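PDB 4HPP: probable glutamine synthetase from Pseudomonas aeruginosa, which is of unconfirmed function but belongs to the glutamine synthetase family, with an N-terminal domain and a larger catalytic domain that holds a magnesium site. Local coordinates for residues H132-L137 with E175-E180; Y186-R191 with V203-V208; E211-R214 with R219-F222. One frame throughout, in Å; residues are numbered along the deposited sequence.

Contact 1 (H132-L137 with E175-E180); sequences HEFSLL and EMFLPE. With MG (magnesium ion), chain B; GLU (glutamic acid), chain D.
Glu133 and Glu180 meet through their carboxylates at the magnesium site of a glutamine synthetase-type catalytic domain. Glu133 lies on strand 124-137, and Glu180 just follows strand 174-179. These strands are not direct neighbours. Strand 185-194 pairs with both and runs between them.

The metal bonds come first. Glu133 OE2 binds magnesium at 2.2 Å and Glu180 OE1 binds it at 2.1 Å. The two oxygens, Glu133 OE2 and Glu180 OE1, are 2.8 Å apart. They are not hydrogen-bonded; the shared cation would offset the repulsion between them. The side chains cross at about a right angle, and their carboxylate planes are turned 67° apart. Glu133 reaches in with an extended chain beyond CG, while Glu180 bends at chi2 (-79°). Glu187 OE2 and OE2 of the bound glutamic acid complete the set of modelled metal ligands.

The apolar part is smaller. The CA-CB bond of Phe134 points away from 175-180, yet its ring swings back, and CZ comes within 4.3 Å of Phe177 CE1. The two rings meet obliquely. The ring of Tyr186 meets that of Phe177, and Phe159, Pro160 and Leu163 of helix 159-169 cover this cluster. A second subunit reaches segment 175-180, where Ser25 OG of that subunit is hydrogen-bonded to Phe177 O.

Strand 174-179 also carries a classic beta bulge, with Glu175 and Met176 both facing Thr189.

Last are the hydrogen bonds of the second Glu133 oxygen. OE1 accepts from Gly234 N and, at 2.8 Å, from N of the bound glutamic acid.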
loop_
_atom_site.group_PDB
_atom_site.type_symbol
_atom_site.label_atom_id
_atom_site.label_comp_id
_atom_site.label_asym_id
_atom_site.label_seq_id
_atom_site.Cartn_x
_atom_site.Cartn_y
_atom_site.Cartn_z
ATOM N N HIS A 132 -30.429 11.301 -22.036
ATOM C CA HIS A 132 -30.061 10.050 -21.454
ATOM C C HIS A 132 -29.927 10.134 -19.968
ATOM O O HIS A 132 -29.296 11.075 -19.466
ATOM C CB HIS A 132 -28.766 9.586 -22.051
ATOM C CG HIS A 132 -28.885 9.104 -23.498
ATOM N ND1 HIS A 132 -28.379 9.814 -24.554
ATOM C CD2 HIS A 132 -29.377 7.909 -24.029
ATOM C CE1 HIS A 132 -28.577 9.119 -25.693
ATOM N NE2 HIS A 132 -29.195 7.957 -25.368
ATOM N N GLU A 133 -30.535 9.174 -19.241
ATOM C CA GLU A 133 -30.342 9.105 -17.815
ATOM C C GLU A 133 -29.620 7.784 -17.464
ATOM O O GLU A 133 -29.786 6.758 -18.146
ATOM C CB GLU A 133 -31.650 9.267 -17.079
ATOM C CG GLU A 133 -32.232 10.678 -17.096
ATOM C CD GLU A 133 -33.709 10.693 -16.694
ATOM O OE1 GLU A 133 -34.338 9.592 -16.611
ATOM O OE2 GLU A 133 -34.255 11.817 -16.481
ATOM N N PHE A 134 -28.785 7.822 -16.427
ATOM C CA PHE A 134 -28.024 6.652 -16.039
ATOM C C PHE A 134 -27.669 6.666 -14.544
ATOM O O PHE A 134 -27.736 7.726 -13.852
ATOM C CB PHE A 134 -26.756 6.530 -16.922
ATOM C CG PHE A 134 -25.767 7.699 -16.762
ATOM C CD1 PHE A 134 -25.881 8.862 -17.561
ATOM C CD2 PHE A 134 -24.697 7.609 -15.862
ATOM C CE1 PHE A 134 -25.006 9.892 -17.421
ATOM C CE2 PHE A 134 -23.806 8.655 -15.741
ATOM C CZ PHE A 134 -23.967 9.797 -16.495
ATOM N N SER A 135 -27.254 5.508 -14.069
ATOM C CA SER A 135 -26.796 5.323 -12.708
ATOM C C SER A 135 -25.330 5.352 -12.807
ATOM O O SER A 135 -24.771 4.746 -13.740
ATOM C CB SER A 135 -27.125 3.896 -12.185
ATOM O OG SER A 135 -28.507 3.715 -11.879
ATOM N N LEU A 136 -24.697 6.020 -11.842
ATOM C CA LEU A 136 -23.247 6.013 -11.659
ATOM C C LEU A 136 -22.919 5.259 -10.394
ATOM O O LEU A 136 -23.201 5.742 -9.297
ATOM C CB LEU A 136 -22.666 7.441 -11.601
ATOM C CG LEU A 136 -21.139 7.535 -11.659
ATOM C CD1 LEU A 136 -20.634 6.961 -12.959
ATOM C CD2 LEU A 136 -20.617 8.954 -11.527
ATOM N N LEU A 137 -22.324 4.077 -10.566
ATOM C CA LEU A 137 -21.959 3.180 -9.471
ATOM C C LEU A 137 -20.484 3.175 -9.204
ATOM O O LEU A 137 -19.639 3.217 -10.142
ATOM C CB LEU A 137 -22.423 1.751 -9.769
ATOM C CG LEU A 137 -23.873 1.752 -10.275
ATOM C CD1 LEU A 137 -24.294 0.375 -10.767
ATOM C CD2 LEU A 137 -24.732 2.285 -9.137
ATOM N N GLU A 175 -24.084 19.568 -23.612
ATOM C CA GLU A 175 -24.559 20.879 -23.229
ATOM C C GLU A 175 -25.052 21.001 -21.756
ATOM O O GLU A 175 -24.906 22.055 -21.169
ATOM C CB GLU A 175 -25.626 21.347 -24.237
ATOM C CG GLU A 175 -27.037 21.593 -23.695
ATOM C CD GLU A 175 -28.086 21.752 -24.811
ATOM O OE1 GLU A 175 -29.180 21.106 -24.755
ATOM O OE2 GLU A 175 -27.795 22.511 -25.759
ATOM N N MET A 176 -25.618 19.935 -21.163
ATOM C CA MET A 176 -26.134 19.970 -19.796
ATOM C C MET A 176 -25.669 18.702 -19.069
ATOM O O MET A 176 -25.656 17.641 -19.668
ATOM C CB MET A 176 -27.641 20.003 -19.858
ATOM C CG MET A 176 -28.365 21.006 -18.995
ATOM S SD MET A 176 -27.948 22.740 -19.290
ATOM C CE MET A 176 -28.186 23.235 -17.590
ATOM N N PHE A 177 -25.266 18.803 -17.799
ATOM C CA PHE A 177 -25.003 17.621 -16.964
ATOM C C PHE A 177 -25.657 17.903 -15.646
ATOM O O PHE A 177 -25.564 19.007 -15.137
ATOM C CB PHE A 177 -23.491 17.334 -16.756
ATOM C CG PHE A 177 -23.218 16.167 -15.832
ATOM C CD1 PHE A 177 -23.021 14.881 -16.347
ATOM C CD2 PHE A 177 -23.175 16.345 -14.454
ATOM C CE1 PHE A 177 -22.858 13.788 -15.478
ATOM C CE2 PHE A 177 -22.976 15.261 -13.593
ATOM C CZ PHE A 177 -22.801 13.990 -14.113
ATOM N N LEU A 178 -26.359 16.935 -15.093
ATOM C CA LEU A 178 -27.099 17.223 -13.856
ATOM C C LEU A 178 -27.340 15.952 -13.047
ATOM O O LEU A 178 -27.581 14.900 -13.633
ATOM C CB LEU A 178 -28.427 17.912 -14.225
ATOM C CG LEU A 178 -29.369 17.299 -15.279
ATOM C CD1 LEU A 178 -30.600 16.672 -14.624
ATOM C CD2 LEU A 178 -29.816 18.318 -16.322
ATOM N N PRO A 179 -27.290 16.030 -11.710
ATOM C CA PRO A 179 -27.820 14.867 -10.911
ATOM C C PRO A 179 -29.323 14.832 -11.075
ATOM O O PRO A 179 -29.941 15.896 -11.186
ATOM C CB PRO A 179 -27.521 15.236 -9.473
ATOM C CG PRO A 179 -27.475 16.752 -9.503
ATOM C CD PRO A 179 -26.963 17.194 -10.859
ATOM N N GLU A 180 -29.907 13.634 -11.178
ATOM C CA GLU A 180 -31.354 13.487 -11.395
ATOM C C GLU A 180 -32.073 12.961 -10.115
ATOM O O GLU A 180 -31.518 12.957 -8.999
ATOM C CB GLU A 180 -31.607 12.518 -12.557
ATOM C CG GLU A 180 -32.030 13.171 -13.856
ATOM C CD GLU A 180 -33.490 13.561 -13.904
ATOM O OE1 GLU A 180 -33.916 14.129 -14.926
ATOM O OE2 GLU A 180 -34.226 13.297 -12.937
HETATM MG MG MG B . -34.609 13.907 -16.942
HETATM N N GLU D . -36.585 9.190 -15.052
HETATM C CA GLU D . -37.827 9.499 -15.869
HETATM C C GLU D . -38.137 8.521 -17.026
HETATM O O GLU D . -38.051 7.307 -16.882
HETATM C CB GLU D . -37.753 10.916 -16.421
HETATM C CG GLU D . -37.887 11.978 -15.364
HETATM C CD GLU D . -37.594 13.341 -15.901
HETATM O OE1 GLU D . -38.543 14.139 -15.938
HETATM O OE2 GLU D . -36.433 13.604 -16.297
HETATM O OXT GLU D . -38.472 8.911 -18.150
#

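Contact 2 (Y186-R191 with V203-V208); sequences YEVTCR and VNVREV. With MG (magnesium ion), chain B.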
loop_
_atom_site.group_PDB
_atom_site.type_symbol
_atom_site.label_atom_id
_atom_site.label_comp_id
_atom_site.label_asym_id
_atom_site.label_seq_id
_atom_site.Cartn_x
_atom_site.Cartn_y
_atom_site.Cartn_z
ATOM N N TYR A 186 -27.724 10.384 -12.886
ATOM C CA TYR A 186 -27.294 11.582 -13.629
ATOM C C TYR A 186 -27.883 11.635 -15.035
ATOM O O TYR A 186 -28.364 10.646 -15.558
ATOM C CB TYR A 186 -25.784 11.637 -13.721
ATOM C CG TYR A 186 -25.202 11.665 -12.333
ATOM C CD1 TYR A 186 -24.962 12.894 -11.706
ATOM C CD2 TYR A 186 -24.990 10.468 -11.599
ATOM C CE1 TYR A 186 -24.484 12.964 -10.439
ATOM C CE2 TYR A 186 -24.480 10.539 -10.317
ATOM C CZ TYR A 186 -24.235 11.799 -9.746
ATOM O OH TYR A 186 -23.745 11.944 -8.470
ATOM N N GLU A 187 -27.898 12.830 -15.603
ATOM C CA GLU A 187 -28.375 13.036 -16.947
ATOM C C GLU A 187 -27.416 13.952 -17.701
ATOM O O GLU A 187 -26.976 14.993 -17.201
ATOM C CB GLU A 187 -29.771 13.622 -16.937
ATOM C CG GLU A 187 -30.426 13.625 -18.322
ATOM C CD GLU A 187 -31.776 14.354 -18.375
ATOM O OE1 GLU A 187 -32.361 14.479 -19.472
ATOM O OE2 GLU A 187 -32.280 14.788 -17.332
ATOM N N VAL A 188 -27.079 13.532 -18.903
ATOM C CA VAL A 188 -26.374 14.405 -19.805
ATOM C C VAL A 188 -27.191 14.606 -21.108
ATOM O O VAL A 188 -27.813 13.667 -21.618
ATOM C CB VAL A 188 -24.934 13.945 -20.036
ATOM C CG1 VAL A 188 -24.880 12.508 -20.553
ATOM C CG2 VAL A 188 -24.230 14.906 -20.992
ATOM N N THR A 189 -27.240 15.851 -21.580
ATOM C CA THR A 189 -27.999 16.202 -22.760
ATOM C C THR A 189 -26.995 16.862 -23.712
ATOM O O THR A 189 -25.931 17.409 -23.310
ATOM C CB THR A 189 -29.158 17.187 -22.466
ATOM O OG1 THR A 189 -28.622 18.347 -21.867
ATOM C CG2 THR A 189 -30.202 16.672 -21.504
ATOM N N CYS A 190 -27.333 16.800 -24.986
ATOM C CA CYS A 190 -26.504 17.378 -26.007
ATOM C C CYS A 190 -27.336 18.179 -26.981
ATOM O O CYS A 190 -28.577 18.117 -26.974
ATOM C CB CYS A 190 -25.781 16.283 -26.766
ATOM S SG CYS A 190 -24.604 15.372 -25.760
ATOM N N ARG A 191 -26.632 18.909 -27.848
ATOM C CA ARG A 191 -27.265 19.722 -28.843
ATOM C C ARG A 191 -27.934 18.815 -29.894
ATOM O O ARG A 191 -27.442 17.759 -30.206
ATOM C CB ARG A 191 -26.199 20.651 -29.417
ATOM C CG ARG A 191 -25.866 21.814 -28.457
ATOM C CD ARG A 191 -24.882 22.849 -29.007
ATOM N NE ARG A 191 -24.691 22.693 -30.465
ATOM C CZ ARG A 191 -25.586 23.002 -31.422
ATOM N NH1 ARG A 191 -26.789 23.513 -31.101
ATOM N NH2 ARG A 191 -25.275 22.782 -32.716
ATOM N N VAL A 203 -25.896 6.892 -29.650
ATOM C CA VAL A 203 -24.957 5.767 -29.402
ATOM C C VAL A 203 -23.645 6.287 -28.768
ATOM O O VAL A 203 -23.205 5.776 -27.719
ATOM C CB VAL A 203 -24.648 4.946 -30.687
ATOM C CG1 VAL A 203 -23.457 3.995 -30.472
ATOM C CG2 VAL A 203 -25.882 4.205 -31.167
ATOM N N ASN A 204 -23.047 7.302 -29.396
ATOM C CA ASN A 204 -21.859 7.954 -28.872
ATOM C C ASN A 204 -21.988 8.397 -27.425
ATOM O O ASN A 204 -21.087 8.144 -26.606
ATOM C CB ASN A 204 -21.549 9.205 -29.666
ATOM C CG ASN A 204 -21.139 8.925 -31.079
ATOM O OD1 ASN A 204 -20.670 7.856 -31.414
ATOM N ND2 ASN A 204 -21.312 9.909 -31.920
ATOM N N VAL A 205 -23.083 9.067 -27.093
ATOM C CA VAL A 205 -23.303 9.433 -25.669
ATOM C C VAL A 205 -23.261 8.206 -24.726
ATOM O O VAL A 205 -22.733 8.307 -23.606
ATOM C CB VAL A 205 -24.601 10.241 -25.426
ATOM C CG1 VAL A 205 -24.928 10.296 -23.961
ATOM C CG2 VAL A 205 -24.490 11.655 -25.997
ATOM N N ARG A 206 -23.770 7.053 -25.170
ATOM C CA ARG A 206 -23.776 5.894 -24.291
ATOM C C ARG A 206 -22.395 5.242 -24.178
ATOM O O ARG A 206 -21.960 4.788 -23.054
ATOM C CB ARG A 206 -24.760 4.873 -24.816
ATOM C CG ARG A 206 -26.182 5.357 -24.736
ATOM C CD ARG A 206 -27.007 4.769 -25.877
ATOM N NE ARG A 206 -28.378 5.271 -25.802
ATOM C CZ ARG A 206 -29.471 4.592 -26.173
ATOM N NH1 ARG A 206 -29.323 3.347 -26.636
ATOM N NH2 ARG A 206 -30.698 5.172 -26.079
ATOM N N GLU A 207 -21.721 5.148 -25.337
ATOM C CA GLU A 207 -20.523 4.399 -25.378
ATOM C C GLU A 207 -19.390 5.160 -24.662
ATOM O O GLU A 207 -18.541 4.535 -23.967
ATOM C CB GLU A 207 -20.230 3.969 -26.805
ATOM C CG GLU A 207 -21.247 2.936 -27.281
ATOM C CD GLU A 207 -21.202 1.701 -26.408
ATOM O OE1 GLU A 207 -22.254 1.231 -25.996
ATOM O OE2 GLU A 207 -20.096 1.200 -26.150
ATOM N N VAL A 208 -19.444 6.497 -24.745
ATOM C CA VAL A 208 -18.437 7.355 -24.120
ATOM C C VAL A 208 -18.671 7.448 -22.626
ATOM O O VAL A 208 -17.735 7.332 -21.862
ATOM C CB VAL A 208 -18.399 8.767 -24.750
ATOM C CG1 VAL A 208 -17.506 9.703 -23.934
ATOM C CG2 VAL A 208 -17.942 8.704 -26.195
HETATM MG MG MG B . -34.609 13.907 -16.942
#
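Val205 faces two strand residues, Val188 and Cys190, and loses the most surface here. It projects from helix 196-216 toward strand 185-194. Its two methyls part from CB, and each takes one partner. CG1 meets Val188 CG1 at 4.1 Å. CG2 meets Cys190 SG at 3.7 Å. The first torsion aims them: CG1 is anti to the backbone N (chi1 167°), and CG2 is anti to the carbonyl carbon.

Val188 brings only CG1 to the helix. That methyl stands in the crowded position between backbone N and carbonyl carbon. The two valine side chains slide past each other in opposite directions rather than meeting head on. Leu167 of helix 159-169 touches both valines and closes the apolar cluster from a second helix. Cys190 adds its sulfur to the other methyl of Val205. Its SG makes an apolar contact there.

The layout is a helix laid on one face of the mixed sheet of the catalytic domain. The strand alternates in the usual way. Val188 and Cys190 point to the helix, while the CA-CB bond of Thr189 points away from it. Glu187 takes no part in the contact with the helix. Its extended side chain instead reaches the magnesium ion, which OE2 binds at 2.5 Å, a long bond.

Along this turn of the helix, Glu207 N bonds to Val203 O at 2.9 Å and Val208 N to Asn204 O at 3.0 Å. Its flanks reach further. Asn204 OD1 is hydrogen-bonded to Tyr91 OH and His93 NE2 on strand 89-97. Val205 also touches His132, and Arg206 NH2 makes a weak hydrogen bond to His132 NE2.

Contact 3 (E211-R214 with R219-F222); sequences EVAR and RTCF
Thr220, the residue that touches Ala213, also lies beside a ring: its OG1 is at the edge of the Phe222 ring, in the ring plane. The same ring meets that of Phe134, with the planes about 20° apart, and makes a cation-pi contact with Arg210. The other flat group is the guanidinium of Arg214. Glu211 CD lies at its edge, in plane. Arg214 grips the carboxylate side-on with two nitrogens. NH2 bonds to Glu211 OE1 at 2.5 Å, with an angle of 165°. NE bonds to Glu211 OE2 at 2.9 Å and is slightly straighter. The carboxylate is tilted against this pair: OE1 is met on its syn side, but NE comes from above the plane at OE2, 37° out of it. Glu211 OE1 has further partners in Gln215 NE2 of the same chain and Arg154 NH2 of a third subunit, so this salt bridge lies at a subunit interface.

The contact across the segments is small and apolar. Ala213 CB points at the strand and meets Thr220 CG2 at 3.6 Å. The same methyl lies 4.2 Å from Arg219 C, over the backbone. Helix and strand are close here: Ala213 CA and Arg219 CA are 5.4 Å apart. Thr220 turns CG2 anti to its carbonyl carbon, while OG1 takes the place between N and that carbon. The Arg219 side chain leaves in another direction and packs on Leu137.

Only four residues separate the segments, so the chain turns back soon after the helix. Strands 185-194 and 219-221 are both antiparallel to strand 124-137, which lies between them, and so are parallel to each other. Helix 196-216 links them in a beta-alpha-beta crossover, and this contact joins the helix to the second strand.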
loop_
_atom_site.group_PDB
_atom_site.type_symbol
_atom_site.label_atom_id
_atom_site.label_comp_id
_atom_site.label_asym_id
_atom_site.label_seq_id
_atom_site.Cartn_x
_atom_site.Cartn_y
_atom_site.Cartn_z
ATOM N N GLU A 211 -17.215 4.481 -21.326
ATOM C CA GLU A 211 -15.721 4.577 -21.328
ATOM C C GLU A 211 -15.126 5.523 -20.246
ATOM O O GLU A 211 -14.138 5.218 -19.610
ATOM C CB GLU A 211 -15.208 4.902 -22.710
ATOM C CG GLU A 211 -13.704 5.100 -22.819
ATOM C CD GLU A 211 -12.942 3.840 -22.577
ATOM O OE1 GLU A 211 -11.696 3.893 -22.406
ATOM O OE2 GLU A 211 -13.576 2.799 -22.609
ATOM N N VAL A 212 -15.763 6.629 -19.971
ATOM C CA VAL A 212 -15.252 7.514 -18.949
ATOM C C VAL A 212 -15.369 6.762 -17.613
ATOM O O VAL A 212 -14.361 6.581 -16.913
ATOM C CB VAL A 212 -16.021 8.863 -19.013
ATOM C CG1 VAL A 212 -15.628 9.792 -17.895
ATOM C CG2 VAL A 212 -15.746 9.570 -20.340
ATOM N N ALA A 213 -16.580 6.258 -17.285
ATOM C CA ALA A 213 -16.745 5.459 -16.075
ATOM C C ALA A 213 -15.680 4.345 -15.991
ATOM O O ALA A 213 -14.977 4.174 -14.983
ATOM C CB ALA A 213 -18.185 4.898 -15.981
ATOM N N ARG A 214 -15.476 3.628 -17.092
ATOM C CA ARG A 214 -14.463 2.562 -17.056
ATOM C C ARG A 214 -13.121 3.161 -16.628
ATOM O O ARG A 214 -12.453 2.582 -15.780
ATOM C CB ARG A 214 -14.343 1.852 -18.400
ATOM C CG ARG A 214 -13.432 0.627 -18.383
ATOM C CD ARG A 214 -13.161 0.140 -19.814
ATOM N NE ARG A 214 -12.354 1.090 -20.578
ATOM C CZ ARG A 214 -11.024 1.153 -20.550
ATOM N NH1 ARG A 214 -10.291 0.364 -19.783
ATOM N NH2 ARG A 214 -10.405 2.050 -21.270
ATOM N N ARG A 219 -18.763 2.371 -12.702
ATOM C CA ARG A 219 -19.660 1.692 -13.607
ATOM C C ARG A 219 -20.924 2.540 -13.903
ATOM O O ARG A 219 -21.411 3.346 -13.046
ATOM C CB ARG A 219 -20.094 0.406 -12.927
ATOM C CG ARG A 219 -19.133 -0.743 -13.111
ATOM C CD ARG A 219 -19.632 -1.932 -12.318
ATOM N NE ARG A 219 -19.607 -1.561 -10.920
ATOM C CZ ARG A 219 -20.657 -1.605 -10.116
ATOM N NH1 ARG A 219 -21.838 -2.072 -10.590
ATOM N NH2 ARG A 219 -20.498 -1.200 -8.832
ATOM N N THR A 220 -21.477 2.357 -15.100
ATOM C CA THR A 220 -22.747 2.958 -15.367
ATOM C C THR A 220 -23.864 1.923 -15.517
ATOM O O THR A 220 -23.656 0.764 -15.920
ATOM C CB THR A 220 -22.690 3.778 -16.645
ATOM O OG1 THR A 220 -22.175 2.954 -17.672
ATOM C CG2 THR A 220 -21.778 4.960 -16.497
ATOM N N CYS A 221 -25.084 2.351 -15.267
ATOM C CA CYS A 221 -26.205 1.531 -15.650
ATOM C C CYS A 221 -27.215 2.410 -16.343
ATOM O O CYS A 221 -27.640 3.428 -15.746
ATOM C CB CYS A 221 -26.817 0.815 -14.405
ATOM S SG CYS A 221 -28.342 -0.087 -14.774
ATOM N N PHE A 222 -27.612 2.020 -17.571
ATOM C CA PHE A 222 -28.670 2.664 -18.354
ATOM C C PHE A 222 -29.964 1.829 -18.419
ATOM O O PHE A 222 -30.919 2.173 -19.143
ATOM C CB PHE A 222 -28.220 2.890 -19.780
ATOM C CG PHE A 222 -27.159 3.953 -19.955
ATOM C CD1 PHE A 222 -27.427 5.091 -20.667
ATOM C CD2 PHE A 222 -25.891 3.790 -19.445
ATOM C CE1 PHE A 222 -26.479 6.062 -20.822
ATOM C CE2 PHE A 222 -24.931 4.762 -19.628
ATOM C CZ PHE A 222 -25.223 5.891 -20.315
#

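The three contacts form one continuous part of the catalytic domain. Contacts 1 and 2 have centres 9 Å apart and share the magnesium ion: contact 1 supplies Glu133 and Glu180, contact 2 supplies Glu187. Their strands are also joined, with Phe134 O 2.8 Å from Tyr186 N. Strand 124-137 pairs on its other edge with strand 219-221 of contact 3, where Ser135 N is 2.7 Å from Cys221 O. Contacts 2 and 3 use the same helix, 196-216, and their centres are about 11 Å apart; Arg206 CG packs on Phe222 CE1 at 4.0 Å. The bound glutamic acid touches contact 1, while the side chain of Val188 in contact 2 is about 12 Å from it.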